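PDB 6GKV: coclaurine N-methyltransferase from Coptis japonica, which catalyses N-methylation of coclaurine and related tetrahydroisoquinolines in alkaloid biosynthesis, with S-adenosyl-L-methionine as the methyl donor. Local coordinates for residues C95-D100 with D105-A110; A110-Y115 with Q134-L139; C116-I121 with N275-S280. One frame throughout, in Å; residues are numbered along the deposited sequence.

Contact 1. Residues C95-D100 with D105-A110; sequences CYFKED and DEAEIA
Cys95 of the irregular 95-100 run lies against Ala107 and Glu108 of helix 104-118, a contact in which a loop doubles back on the first turns of the helix it leads into. The fold is the Rossmann-like methyltransferase domain, and the same loop carries, just upstream, Gly92 and Ser93, which bind S-adenosyl-L-homocysteine. Cys95 CB rests on Ala107 CB at 3.6 Å. Its sulfur, SG, passes over the aliphatic start of Glu108, 3.6 Å from Glu108 CG, while the carboxylate beyond reaches back to the backbone N of Asn89 and Lys91 and so ties the helix to the cofactor-binding loop.

Tyr96 supplies the polar link. Its N gives a nearly straight hydrogen bond to Ala107 O (3.0 Å, 173° at the hydrogen). Its own carbonyl O turns back to the helix and lies 3.2 Å from Ala107 CA, so that a weak CA-H...O contact accompanies the hydrogen bond. Tyr96 CG stands anti to the backbone N (chi1 -163°), which carries the phenol away from 105-110, farther along the helix toward Met111 and Leu114 and onto His283, with which the ring stacks; Tyr96 CB stays beside the helix, 4.0 Å from Ala110 CB.

Phe97 completes the contact. With CG anti to the carbonyl carbon, the ring is laid flat against the alanine methyl, and the side chain also touches Arg286, Thr287 and Glu290 of helix 281-297. The small residue thus meets a cysteine, a peptide and a phenyl face, a site that suits a methyl group: Ala107 CB sits 3.5 Å from the centroid of the Phe97 ring, only 9° off the ring normal.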
ATOM      1  N   CYS A  95      10.947  -1.515 -20.960  1.00 46.85           N
ATOM      2  CA  CYS A  95      10.120  -1.491 -22.158  1.00 46.03           C
ATOM      3  C   CYS A  95       8.946  -2.467 -22.016  1.00 47.57           C
ATOM      4  O   CYS A  95       8.896  -3.261 -21.078  1.00 42.77           O
ATOM      5  CB  CYS A  95      10.937  -1.826 -23.387  1.00 42.60           C
ATOM      6  SG  CYS A  95      12.273  -0.677 -23.594  1.00 63.56           S
ATOM      7  N   TYR A  96       7.994  -2.383 -22.936  1.00 50.25           N
ATOM      8  CA  TYR A  96       6.761  -3.133 -22.794  1.00 55.91           C
ATOM      9  C   TYR A  96       6.582  -4.148 -23.913  1.00 50.51           C
ATOM     10  O   TYR A  96       6.394  -3.787 -25.076  1.00 48.68           O
ATOM     11  CB  TYR A  96       5.572  -2.177 -22.742  1.00 61.38           C
ATOM     12  CG  TYR A  96       4.331  -2.817 -22.200  1.00 63.67           C
ATOM     13  CD1 TYR A  96       3.390  -3.385 -23.053  1.00 64.53           C
ATOM     14  CD2 TYR A  96       4.101  -2.873 -20.836  1.00 62.49           C
ATOM     15  CE1 TYR A  96       2.255  -3.982 -22.566  1.00 59.32           C
ATOM     16  CE2 TYR A  96       2.959  -3.467 -20.333  1.00 64.04           C
ATOM     17  CZ  TYR A  96       2.040  -4.022 -21.198  1.00 60.99           C
ATOM     18  OH  TYR A  96       0.902  -4.610 -20.690  1.00 59.92           O
ATOM     19  N   PHE A  97       6.650  -5.421 -23.546  1.00 54.18           N
ATOM     20  CA  PHE A  97       6.479  -6.509 -24.493  1.00 60.75           C
ATOM     21  C   PHE A  97       5.098  -7.152 -24.283  1.00 66.24           C
ATOM     22  O   PHE A  97       4.898  -7.892 -23.313  1.00 62.97           O
ATOM     23  CB  PHE A  97       7.601  -7.552 -24.327  1.00 56.62           C
ATOM     24  CG  PHE A  97       9.000  -7.002 -24.526  1.00 53.67           C
ATOM     25  CD1 PHE A  97       9.633  -6.283 -23.518  1.00 49.94           C
ATOM     26  CD2 PHE A  97       9.691  -7.235 -25.703  1.00 52.41           C
ATOM     27  CE1 PHE A  97      10.909  -5.786 -23.682  1.00 48.14           C
ATOM     28  CE2 PHE A  97      10.979  -6.743 -25.880  1.00 49.95           C
ATOM     29  CZ  PHE A  97      11.590  -6.011 -24.867  1.00 49.45           C
ATOM     30  N   LYS A  98       4.149  -6.854 -25.177  1.00 70.78           N
ATOM     31  CA  LYS A  98       2.820  -7.464 -25.106  1.00 73.94           C
ATOM     32  C   LYS A  98       2.830  -8.887 -25.670  1.00 75.10           C
ATOM     33  O   LYS A  98       2.245  -9.793 -25.078  1.00 75.05           O
ATOM     34  CB  LYS A  98       1.768  -6.602 -25.827  1.00 79.24           C
ATOM     35  CG  LYS A  98       0.778  -5.966 -24.840  1.00 89.93           C
ATOM     36  CD  LYS A  98      -0.389  -5.185 -25.468  1.00 92.32           C
ATOM     37  CE  LYS A  98      -1.130  -4.377 -24.386  1.00 82.07           C
ATOM     38  NZ  LYS A  98      -1.220  -2.915 -24.680  1.00 77.03           N
ATOM     39  N   GLU A  99       3.508  -9.099 -26.792  1.00 75.34           N
ATOM     40  CA  GLU A  99       3.560 -10.432 -27.397  1.00 79.20           C
ATOM     41  C   GLU A  99       4.968 -10.997 -27.545  1.00 76.47           C
ATOM     42  O   GLU A  99       5.936 -10.260 -27.707  1.00 72.36           O
ATOM     43  CB  GLU A  99       2.890 -10.407 -28.764  1.00 82.56           C
ATOM     44  CG  GLU A  99       1.424 -10.099 -28.724  1.00 90.82           C
ATOM     45  CD  GLU A  99       0.892  -9.783 -30.092  1.00100.79           C
ATOM     46  OE1 GLU A  99       0.329  -8.683 -30.269  1.00107.03           O
ATOM     47  OE2 GLU A  99       1.063 -10.627 -30.994  1.00 98.92           O
ATOM     48  N   ASP A 100       5.055 -12.321 -27.537  1.00 81.68           N
ATOM     49  CA  ASP A 100       6.326 -13.037 -27.647  1.00 78.85           C
ATOM     50  C   ASP A 100       7.235 -12.595 -28.803  1.00 75.47           C
ATOM     51  O   ASP A 100       8.459 -12.687 -28.684  1.00 73.80           O
ATOM     52  CB  ASP A 100       6.057 -14.538 -27.757  1.00 79.83           C
ATOM     53  CG  ASP A 100       5.457 -15.110 -26.490  1.00 86.20           C
ATOM     54  OD1 ASP A 100       4.242 -14.915 -26.250  1.00 94.83           O
ATOM     55  OD2 ASP A 100       6.203 -15.746 -25.723  1.00 83.21           O
ATOM     56  N   ASP A 105      12.500  -2.447 -30.332  1.00 56.76           N
ATOM     57  CA  ASP A 105      12.073  -1.151 -30.832  1.00 66.21           C
ATOM     58  C   ASP A 105      10.600  -0.951 -30.555  1.00 67.85           C
ATOM     59  O   ASP A 105      10.206   0.049 -29.965  1.00 72.74           O
ATOM     60  CB  ASP A 105      12.342  -1.019 -32.329  1.00 76.31           C
ATOM     61  CG  ASP A 105      13.734  -0.500 -32.632  1.00 76.85           C
ATOM     62  OD1 ASP A 105      14.669  -0.746 -31.837  1.00 68.57           O
ATOM     63  OD2 ASP A 105      13.880   0.166 -33.679  1.00 85.24           O
ATOM     64  N   GLU A 106       9.804  -1.926 -30.982  1.00 62.67           N
ATOM     65  CA  GLU A 106       8.379  -1.971 -30.700  1.00 59.82           C
ATOM     66  C   GLU A 106       8.089  -1.779 -29.221  1.00 60.18           C
ATOM     67  O   GLU A 106       7.112  -1.118 -28.845  1.00 60.63           O
ATOM     68  CB  GLU A 106       7.787  -3.313 -31.157  1.00 67.74           C
ATOM     69  CG  GLU A 106       7.313  -3.352 -32.608  1.00 74.37           C
ATOM     70  CD  GLU A 106       6.773  -4.718 -33.029  1.00 77.63           C
ATOM     71  OE1 GLU A 106       7.056  -5.734 -32.346  1.00 73.28           O
ATOM     72  OE2 GLU A 106       6.075  -4.768 -34.064  1.00 85.18           O
ATOM     73  N   ALA A 107       8.933  -2.375 -28.383  1.00 54.35           N
ATOM     74  CA  ALA A 107       8.658  -2.414 -26.955  1.00 58.56           C
ATOM     75  C   ALA A 107       8.910  -1.061 -26.323  1.00 58.68           C
ATOM     76  O   ALA A 107       8.160  -0.654 -25.431  1.00 55.33           O
ATOM     77  CB  ALA A 107       9.488  -3.482 -26.276  1.00 55.10           C
ATOM     78  N   GLU A 108       9.972  -0.386 -26.776  1.00 60.90           N
ATOM     79  CA  GLU A 108      10.265   0.983 -26.356  1.00 56.35           C
ATOM     80  C   GLU A 108       9.030   1.837 -26.626  1.00 58.34           C
ATOM     81  O   GLU A 108       8.487   2.472 -25.724  1.00 52.59           O
ATOM     82  CB  GLU A 108      11.485   1.556 -27.090  1.00 50.46           C
ATOM     83  CG  GLU A 108      12.823   0.867 -26.785  1.00 51.26           C
ATOM     84  CD  GLU A 108      14.030   1.643 -27.309  1.00 54.01           C
ATOM     85  OE1 GLU A 108      13.990   2.127 -28.464  1.00 50.42           O
ATOM     86  OE2 GLU A 108      15.022   1.776 -26.555  1.00 58.81           O
ATOM     87  N   ILE A 109       8.579   1.803 -27.877  1.00 65.33           N
ATOM     88  CA  ILE A 109       7.392   2.527 -28.340  1.00 65.13           C
ATOM     89  C   ILE A 109       6.139   2.251 -27.500  1.00 60.55           C
ATOM     90  O   ILE A 109       5.425   3.176 -27.120  1.00 63.47           O
ATOM     91  CB  ILE A 109       7.088   2.179 -29.815  1.00 62.92           C
ATOM     92  CG1 ILE A 109       8.280   2.549 -30.717  1.00 69.35           C
ATOM     93  CG2 ILE A 109       5.810   2.865 -30.282  1.00 61.85           C
ATOM     94  CD1 ILE A 109       8.662   4.029 -30.692  1.00 76.49           C
ATOM     95  N   ALA A 110       5.886   0.982 -27.200  1.00 59.72           N
ATOM     96  CA  ALA A 110       4.708   0.599 -26.426  1.00 53.27           C
ATOM     97  C   ALA A 110       4.704   1.173 -25.006  1.00 51.18           C
ATOM     98  O   ALA A 110       3.648   1.615 -24.528  1.00 59.16           O
ATOM     99  CB  ALA A 110       4.583  -0.905 -26.381  1.00 42.89           C
TER

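Contact 2. Residues A110-Y115 with Q134-L139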
ATOM      1  N   ALA A 110       5.886   0.982 -27.200  1.00 59.72           N
ATOM      2  CA  ALA A 110       4.708   0.599 -26.426  1.00 53.27           C
ATOM      3  C   ALA A 110       4.704   1.173 -25.006  1.00 51.18           C
ATOM      4  O   ALA A 110       3.648   1.615 -24.528  1.00 59.16           O
ATOM      5  CB  ALA A 110       4.583  -0.905 -26.381  1.00 42.89           C
ATOM      6  N   MET A 111       5.852   1.162 -24.324  1.00 45.19           N
ATOM      7  CA  MET A 111       5.940   1.800 -23.001  1.00 59.91           C
ATOM      8  C   MET A 111       5.724   3.319 -23.097  1.00 59.86           C
ATOM      9  O   MET A 111       5.050   3.902 -22.254  1.00 60.96           O
ATOM     10  CB  MET A 111       7.295   1.561 -22.326  1.00 56.38           C
ATOM     11  CG  MET A 111       7.417   0.440 -21.338  1.00 56.00           C
ATOM     12  SD  MET A 111       6.256   0.169 -19.994  1.00 62.85           S
ATOM     13  CE  MET A 111       6.024   1.748 -19.423  1.00 35.69           C
ATOM     14  N   LEU A 112       6.328   3.945 -24.104  1.00 51.60           N
ATOM     15  CA  LEU A 112       6.268   5.389 -24.259  1.00 54.75           C
ATOM     16  C   LEU A 112       4.819   5.826 -24.478  1.00 65.17           C
ATOM     17  O   LEU A 112       4.345   6.784 -23.857  1.00 57.88           O
ATOM     18  CB  LEU A 112       7.173   5.839 -25.414  1.00 49.03           C
ATOM     19  CG  LEU A 112       8.665   5.769 -25.047  1.00 46.40           C
ATOM     20  CD1 LEU A 112       9.593   6.136 -26.207  1.00 46.22           C
ATOM     21  CD2 LEU A 112       8.960   6.635 -23.815  1.00 49.21           C
ATOM     22  N   ASP A 113       4.122   5.096 -25.349  1.00 69.02           N
ATOM     23  CA  ASP A 113       2.691   5.285 -25.556  1.00 70.17           C
ATOM     24  C   ASP A 113       1.911   5.128 -24.257  1.00 66.17           C
ATOM     25  O   ASP A 113       1.058   5.954 -23.928  1.00 64.01           O
ATOM     26  CB  ASP A 113       2.169   4.297 -26.595  1.00 71.72           C
ATOM     27  CG  ASP A 113       2.406   4.772 -28.013  1.00 74.45           C
ATOM     28  OD1 ASP A 113       2.820   5.938 -28.181  1.00 69.16           O
ATOM     29  OD2 ASP A 113       2.164   3.990 -28.958  1.00 80.70           O
ATOM     30  N   LEU A 114       2.220   4.069 -23.515  1.00 57.67           N
ATOM     31  CA  LEU A 114       1.534   3.798 -22.257  1.00 58.57           C
ATOM     32  C   LEU A 114       1.725   4.930 -21.227  1.00 59.40           C
ATOM     33  O   LEU A 114       0.824   5.219 -20.445  1.00 67.80           O
ATOM     34  CB  LEU A 114       2.007   2.452 -21.688  1.00 53.97           C
ATOM     35  CG  LEU A 114       1.321   1.958 -20.418  1.00 51.03           C
ATOM     36  CD1 LEU A 114      -0.214   1.989 -20.529  1.00 39.52           C
ATOM     37  CD2 LEU A 114       1.829   0.567 -20.025  1.00 39.28           C
ATOM     38  N   TYR A 115       2.890   5.567 -21.233  1.00 55.30           N
ATOM     39  CA  TYR A 115       3.145   6.712 -20.363  1.00 55.78           C
ATOM     40  C   TYR A 115       2.208   7.868 -20.693  1.00 55.73           C
ATOM     41  O   TYR A 115       1.680   8.526 -19.802  1.00 53.71           O
ATOM     42  CB  TYR A 115       4.584   7.204 -20.496  1.00 57.84           C
ATOM     43  CG  TYR A 115       5.655   6.264 -20.005  1.00 59.22           C
ATOM     44  CD1 TYR A 115       5.414   5.379 -18.972  1.00 55.10           C
ATOM     45  CD2 TYR A 115       6.945   6.301 -20.561  1.00 60.82           C
ATOM     46  CE1 TYR A 115       6.430   4.562 -18.495  1.00 44.67           C
ATOM     47  CE2 TYR A 115       7.948   5.464 -20.119  1.00 51.01           C
ATOM     48  CZ  TYR A 115       7.678   4.578 -19.091  1.00 43.94           C
ATOM     49  OH  TYR A 115       8.679   3.734 -18.651  1.00 41.50           O
ATOM     50  N   GLN A 134      18.426   9.703 -22.388  1.00 55.46           N
ATOM     51  CA  GLN A 134      18.685  10.183 -23.740  1.00 54.38           C
ATOM     52  C   GLN A 134      17.398  10.653 -24.419  1.00 57.74           C
ATOM     53  O   GLN A 134      17.297  10.678 -25.646  1.00 63.48           O
ATOM     54  CB  GLN A 134      19.368   9.102 -24.572  1.00 59.69           C
ATOM     55  CG  GLN A 134      20.827   8.898 -24.204  1.00 76.28           C
ATOM     56  CD  GLN A 134      21.004   8.212 -22.860  1.00 88.13           C
ATOM     57  OE1 GLN A 134      20.166   7.407 -22.447  1.00 86.07           O
ATOM     58  NE2 GLN A 134      22.095   8.533 -22.166  1.00 90.42           N
ATOM     59  N   GLY A 135      16.412  11.015 -23.603  1.00 58.34           N
ATOM     60  CA  GLY A 135      15.231  11.699 -24.089  1.00 57.70           C
ATOM     61  C   GLY A 135      14.252  10.886 -24.905  1.00 65.07           C
ATOM     62  O   GLY A 135      13.470  11.461 -25.665  1.00 66.21           O
ATOM     63  N   ALA A 136      14.282   9.562 -24.740  1.00 68.02           N
ATOM     64  CA  ALA A 136      13.332   8.675 -25.407  1.00 59.82           C
ATOM     65  C   ALA A 136      11.899   9.193 -25.266  1.00 56.12           C
ATOM     66  O   ALA A 136      11.137   9.226 -26.249  1.00 53.04           O
ATOM     67  CB  ALA A 136      13.443   7.279 -24.853  1.00 61.66           C
ATOM     68  N   LEU A 137      11.551   9.630 -24.055  1.00 50.14           N
ATOM     69  CA  LEU A 137      10.205  10.144 -23.781  1.00 55.80           C
ATOM     70  C   LEU A 137      10.022  11.579 -24.262  1.00 60.99           C
ATOM     71  O   LEU A 137       8.997  11.905 -24.860  1.00 67.91           O
ATOM     72  CB  LEU A 137       9.892  10.060 -22.290  1.00 54.61           C
ATOM     73  CG  LEU A 137       8.522  10.549 -21.801  1.00 60.48           C
ATOM     74  CD1 LEU A 137       7.352   9.791 -22.462  1.00 50.00           C
ATOM     75  CD2 LEU A 137       8.459  10.425 -20.284  1.00 61.77           C
ATOM     76  N   THR A 138      11.011  12.431 -24.002  1.00 61.75           N
ATOM     77  CA  THR A 138      10.966  13.822 -24.451  1.00 60.79           C
ATOM     78  C   THR A 138      10.696  13.902 -25.945  1.00 63.04           C
ATOM     79  O   THR A 138       9.745  14.549 -26.372  1.00 70.79           O
ATOM     80  CB  THR A 138      12.277  14.561 -24.126  1.00 63.05           C
ATOM     81  OG1 THR A 138      12.339  14.810 -22.719  1.00 68.34           O
ATOM     82  CG2 THR A 138      12.348  15.890 -24.861  1.00 56.91           C
ATOM     83  N   LEU A 139      11.521  13.221 -26.730  1.00 63.16           N
ATOM     84  CA  LEU A 139      11.415  13.273 -28.184  1.00 64.23           C
ATOM     85  C   LEU A 139      10.086  12.703 -28.681  1.00 60.58           C
ATOM     86  O   LEU A 139       9.505  13.188 -29.654  1.00 60.30           O
ATOM     87  CB  LEU A 139      12.589  12.521 -28.818  1.00 59.83           C
ATOM     88  CG  LEU A 139      13.929  13.028 -28.292  1.00 63.80           C
ATOM     89  CD1 LEU A 139      15.144  12.282 -28.898  1.00 59.20           C
ATOM     90  CD2 LEU A 139      14.004  14.537 -28.524  1.00 62.99           C
TER
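This is a small, buried helix-to-helix contact, apolar in its side chains, in which Leu112 and Tyr115, one turn apart on helix 104-118, meet Ala136 and Leu137 at the start of helix 136-143. It illustrates how a Rossmann-like methyltransferase packs the helix preceding its first strand, 126-130, against the helix that follows it. Ala136 probably ends a GxGxxA-type glycine-rich motif with Gly131 and Gly133, the latter part of the S-adenosyl-L-homocysteine binding site, and its side chain comes within about 5 Å of the bound cofactor product.

Leu112 spreads its two methyls over successive residues. Leu112 CD1 lies 3.5 Å from Ala136 O, with the methyl of that alanine slightly farther off, Ala136 CB being 4.2 Å from Leu112 CD1. Leu112 CD2 settles against the backbone of the next residue, 3.7 Å from Leu137 CA, and also touches Leu137 CD1 at 3.8 Å. Leu137 CG is anti to the backbone N (chi1 -180°), a setting that swings its CD1 methyl back across to the first helix. There it meets the rim of the Tyr115 ring near the ring plane, Leu137 CD1 lying 4.0 Å from Tyr115 CD2, so one methyl group bridges Leu112 and Tyr115. Leu137 also rests on Leu195 and Ile197 of strand 191-197.

Replacing Leu112 with an alanine would probably open a gap between the helices beside Ala136 and leave the CD1 methyl of Leu137 supported from this segment by Tyr115 alone.

The polar end of Tyr115 is occupied elsewhere, its OH hydrogen-bonded to Glu226 and Lys91. Between the two segments the side chains meet by van der Waals contact, so their spacing probably depends on side-chain shape more than on directional bonds.

Contact 3. Residues C116-I121 with N275-S280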
ATOM      1  N   CYS A 116       2.029   8.118 -21.988  1.00 55.61           N
ATOM      2  CA  CYS A 116       1.188   9.215 -22.449  1.00 61.21           C
ATOM      3  C   CYS A 116      -0.258   8.965 -22.121  1.00 58.13           C
ATOM      4  O   CYS A 116      -0.996   9.889 -21.813  1.00 63.76           O
ATOM      5  CB  CYS A 116       1.341   9.424 -23.951  1.00 62.47           C
ATOM      6  SG  CYS A 116       3.032   9.714 -24.428  1.00 70.55           S
ATOM      7  N   GLU A 117      -0.646   7.701 -22.206  1.00 58.09           N
ATOM      8  CA  GLU A 117      -1.986   7.269 -21.852  1.00 65.95           C
ATOM      9  C   GLU A 117      -2.222   7.498 -20.364  1.00 65.45           C
ATOM     10  O   GLU A 117      -3.170   8.189 -19.975  1.00 67.11           O
ATOM     11  CB  GLU A 117      -2.164   5.795 -22.223  1.00 76.08           C
ATOM     12  CG  GLU A 117      -3.528   5.174 -21.984  1.00 82.15           C
ATOM     13  CD  GLU A 117      -3.575   3.730 -22.491  1.00 90.77           C
ATOM     14  OE1 GLU A 117      -2.849   3.415 -23.464  1.00 94.68           O
ATOM     15  OE2 GLU A 117      -4.315   2.904 -21.911  1.00 90.41           O
ATOM     16  N   ARG A 118      -1.332   6.952 -19.536  1.00 53.71           N
ATOM     17  CA  ARG A 118      -1.552   6.955 -18.094  1.00 52.51           C
ATOM     18  C   ARG A 118      -1.319   8.332 -17.454  1.00 54.07           C
ATOM     19  O   ARG A 118      -1.918   8.663 -16.429  1.00 52.47           O
ATOM     20  CB  ARG A 118      -0.675   5.882 -17.438  1.00 44.68           C
ATOM     21  CG  ARG A 118      -1.097   4.472 -17.841  1.00 43.46           C
ATOM     22  CD  ARG A 118      -0.480   3.399 -16.953  1.00 43.57           C
ATOM     23  NE  ARG A 118      -1.126   2.114 -17.186  1.00 52.69           N
ATOM     24  CZ  ARG A 118      -0.660   0.942 -16.774  1.00 48.27           C
ATOM     25  NH1 ARG A 118       0.480   0.865 -16.099  1.00 45.61           N
ATOM     26  NH2 ARG A 118      -1.342  -0.157 -17.034  1.00 44.86           N
ATOM     27  N   ALA A 119      -0.464   9.141 -18.066  1.00 55.89           N
ATOM     28  CA  ALA A 119      -0.271  10.506 -17.599  1.00 60.09           C
ATOM     29  C   ALA A 119      -1.271  11.449 -18.275  1.00 67.07           C
ATOM     30  O   ALA A 119      -1.377  12.619 -17.903  1.00 69.31           O
ATOM     31  CB  ALA A 119       1.155  10.963 -17.854  1.00 61.69           C
ATOM     32  N   GLN A 120      -1.998  10.919 -19.260  1.00 64.22           N
ATOM     33  CA  GLN A 120      -3.056  11.640 -19.974  1.00 65.80           C
ATOM     34  C   GLN A 120      -2.539  12.923 -20.601  1.00 65.62           C
ATOM     35  O   GLN A 120      -3.153  13.989 -20.472  1.00 59.47           O
ATOM     36  CB  GLN A 120      -4.236  11.950 -19.045  1.00 70.24           C
ATOM     37  CG  GLN A 120      -5.021  10.732 -18.578  1.00 73.31           C
ATOM     38  CD  GLN A 120      -5.849  11.036 -17.348  1.00 82.14           C
ATOM     39  OE1 GLN A 120      -5.887  12.171 -16.891  1.00 82.15           O
ATOM     40  NE2 GLN A 120      -6.507  10.024 -16.798  1.00 90.65           N
ATOM     41  N   ILE A 121      -1.387  12.811 -21.257  1.00 71.08           N
ATOM     42  CA  ILE A 121      -0.851  13.907 -22.039  1.00 70.69           C
ATOM     43  C   ILE A 121      -1.881  14.229 -23.117  1.00 77.11           C
ATOM     44  O   ILE A 121      -2.585  13.337 -23.606  1.00 76.76           O
ATOM     45  CB  ILE A 121       0.522  13.561 -22.668  1.00 66.31           C
ATOM     46  N   ASN A 275      -4.183   7.185  -9.425  1.00 53.36           N
ATOM     47  CA  ASN A 275      -4.215   5.821  -9.910  1.00 46.45           C
ATOM     48  C   ASN A 275      -2.926   5.126  -9.581  1.00 47.99           C
ATOM     49  O   ASN A 275      -1.953   5.755  -9.208  1.00 54.31           O
ATOM     50  CB  ASN A 275      -4.457   5.765 -11.410  1.00 47.96           C
ATOM     51  CG  ASN A 275      -5.333   4.599 -11.805  1.00 60.01           C
ATOM     52  OD1 ASN A 275      -5.365   3.572 -11.125  1.00 62.48           O
ATOM     53  ND2 ASN A 275      -6.079   4.762 -12.896  1.00 63.60           N
ATOM     54  N   HIS A 276      -2.931   3.814  -9.734  1.00 45.14           N
ATOM     55  CA  HIS A 276      -1.799   3.002  -9.382  1.00 38.26           C
ATOM     56  C   HIS A 276      -1.890   1.706 -10.163  1.00 52.29           C
ATOM     57  O   HIS A 276      -2.893   1.000 -10.101  1.00 57.76           O
ATOM     58  CB  HIS A 276      -1.776   2.739  -7.882  1.00 41.10           C
ATOM     59  CG  HIS A 276      -0.578   1.974  -7.427  1.00 43.93           C
ATOM     60  ND1 HIS A 276      -0.531   1.321  -6.210  1.00 43.35           N
ATOM     61  CD2 HIS A 276       0.616   1.748  -8.022  1.00 32.26           C
ATOM     62  CE1 HIS A 276       0.638   0.726  -6.081  1.00 36.06           C
ATOM     63  NE2 HIS A 276       1.353   0.968  -7.167  1.00 35.20           N
ATOM     64  N   TRP A 277      -0.854   1.423 -10.938  1.00 51.44           N
ATOM     65  CA  TRP A 277      -0.781   0.178 -11.664  1.00 44.64           C
ATOM     66  C   TRP A 277       0.520  -0.473 -11.261  1.00 48.93           C
ATOM     67  O   TRP A 277       1.439   0.225 -10.832  1.00 47.69           O
ATOM     68  CB  TRP A 277      -0.772   0.392 -13.169  1.00 39.98           C
ATOM     69  CG  TRP A 277      -1.843   1.245 -13.750  1.00 37.32           C
ATOM     70  CD1 TRP A 277      -2.944   0.808 -14.441  1.00 43.22           C
ATOM     71  CD2 TRP A 277      -1.899   2.673 -13.780  1.00 34.02           C
ATOM     72  NE1 TRP A 277      -3.702   1.877 -14.867  1.00 41.28           N
ATOM     73  CE2 TRP A 277      -3.076   3.057 -14.463  1.00 43.44           C
ATOM     74  CE3 TRP A 277      -1.079   3.702 -13.260  1.00 40.35           C
ATOM     75  CZ2 TRP A 277      -3.466   4.378 -14.662  1.00 31.34           C
ATOM     76  CZ3 TRP A 277      -1.457   5.028 -13.455  1.00 40.17           C
ATOM     77  CH2 TRP A 277      -2.642   5.350 -14.153  1.00 42.80           C
ATOM     78  N   THR A 278       0.610  -1.790 -11.385  1.00 38.36           N
ATOM     79  CA  THR A 278       1.909  -2.409 -11.544  1.00 40.29           C
ATOM     80  C   THR A 278       1.935  -3.124 -12.884  1.00 44.99           C
ATOM     81  O   THR A 278       0.961  -3.090 -13.654  1.00 51.35           O
ATOM     82  CB  THR A 278       2.263  -3.404 -10.443  1.00 41.25           C
ATOM     83  OG1 THR A 278       1.392  -4.543 -10.517  1.00 43.56           O
ATOM     84  CG2 THR A 278       2.219  -2.739  -9.058  1.00 29.59           C
ATOM     85  N   LEU A 279       3.056  -3.785 -13.140  1.00 46.79           N
ATOM     86  CA  LEU A 279       3.406  -4.301 -14.456  1.00 44.51           C
ATOM     87  C   LEU A 279       4.418  -5.445 -14.264  1.00 48.25           C
ATOM     88  O   LEU A 279       5.391  -5.294 -13.518  1.00 45.97           O
ATOM     89  CB  LEU A 279       3.961  -3.140 -15.272  1.00 47.99           C
ATOM     90  CG  LEU A 279       4.518  -3.098 -16.677  1.00 55.99           C
ATOM     91  CD1 LEU A 279       3.931  -1.896 -17.386  1.00 57.53           C
ATOM     92  CD2 LEU A 279       6.007  -2.922 -16.574  1.00 48.06           C
ATOM     93  N   SER A 280       4.182  -6.598 -14.884  1.00 46.48           N
ATOM     94  CA  SER A 280       5.038  -7.774 -14.637  1.00 43.38           C
ATOM     95  C   SER A 280       6.532  -7.549 -14.868  1.00 40.16           C
ATOM     96  O   SER A 280       6.939  -6.938 -15.864  1.00 43.06           O
ATOM     97  CB  SER A 280       4.627  -8.951 -15.512  1.00 34.30           C
ATOM     98  OG  SER A 280       5.676  -9.913 -15.496  1.00 41.95           O
TER
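Arg118 and Trp277 make this contact almost by themselves, the arginine lying full length along one face of the indole. The tight part is at the guanidinium, whose plane is within 7° of the ring system. Arg118 CZ stands 3.4 Å from the centroid of the five-membered ring of Trp277, a cation-pi stack, and Arg118 NH2 lies 3.2 Å from Trp277 CD1. The chain is extended from CG to NE, which lets it run across the ring instead of arching away; Arg118 CD consequently sits over the six-membered ring of Trp277, 3.5 Å from its centroid, as a CH-pi contact. The two NH donors, Arg118 NE and Trp277 NE1, are stacked neighbours, not partners; NH1 hydrogen-bonds to His346 ND1 on strand 342-350.

Toward Arg118 CB the fit slackens, the nearest ring atom being Trp277 CH2 at 3.9 Å. Both residues are partly exposed, so the contact lies near the surface, and the exposed Gln120, in a Schellman motif at the helix end, leaves the strand untouched. The opposite face of the indole carries Asn275 CG, and Asn275 OD1 reaches Gln52 of the second subunit. The arrangement is a cation-pi stack on one indole face, with Asn275 over the other, joining the end of helix 104-118 to strand 272-279, the outermost within the subunit on its side of the Rossmann-like methyltransferase sheet.

Overall arrangement
Helix 104-118 is the common element, and the three contacts follow one another along it: contact 1 on its opening turns, contact 2 in the middle, sharing Ala110 with the first, and contact 3 at its C-terminal end. The centres of contacts 1 and 2 are about 12 Å apart, those of contacts 2 and 3 about 12 Å, and those of contacts 1 and 3 about 15 Å. Along the chain, contact 1 closes before contact 3 begins, whereas the segments of contacts 2 and 3 alternate. Leu279 draws the set together, its CD1 packing on Tyr96, Met111 and Leu114. One helix thereby joins the cofactor-side loop and glycine-rich region to the outermost strand within the subunit, which the second subunit touches.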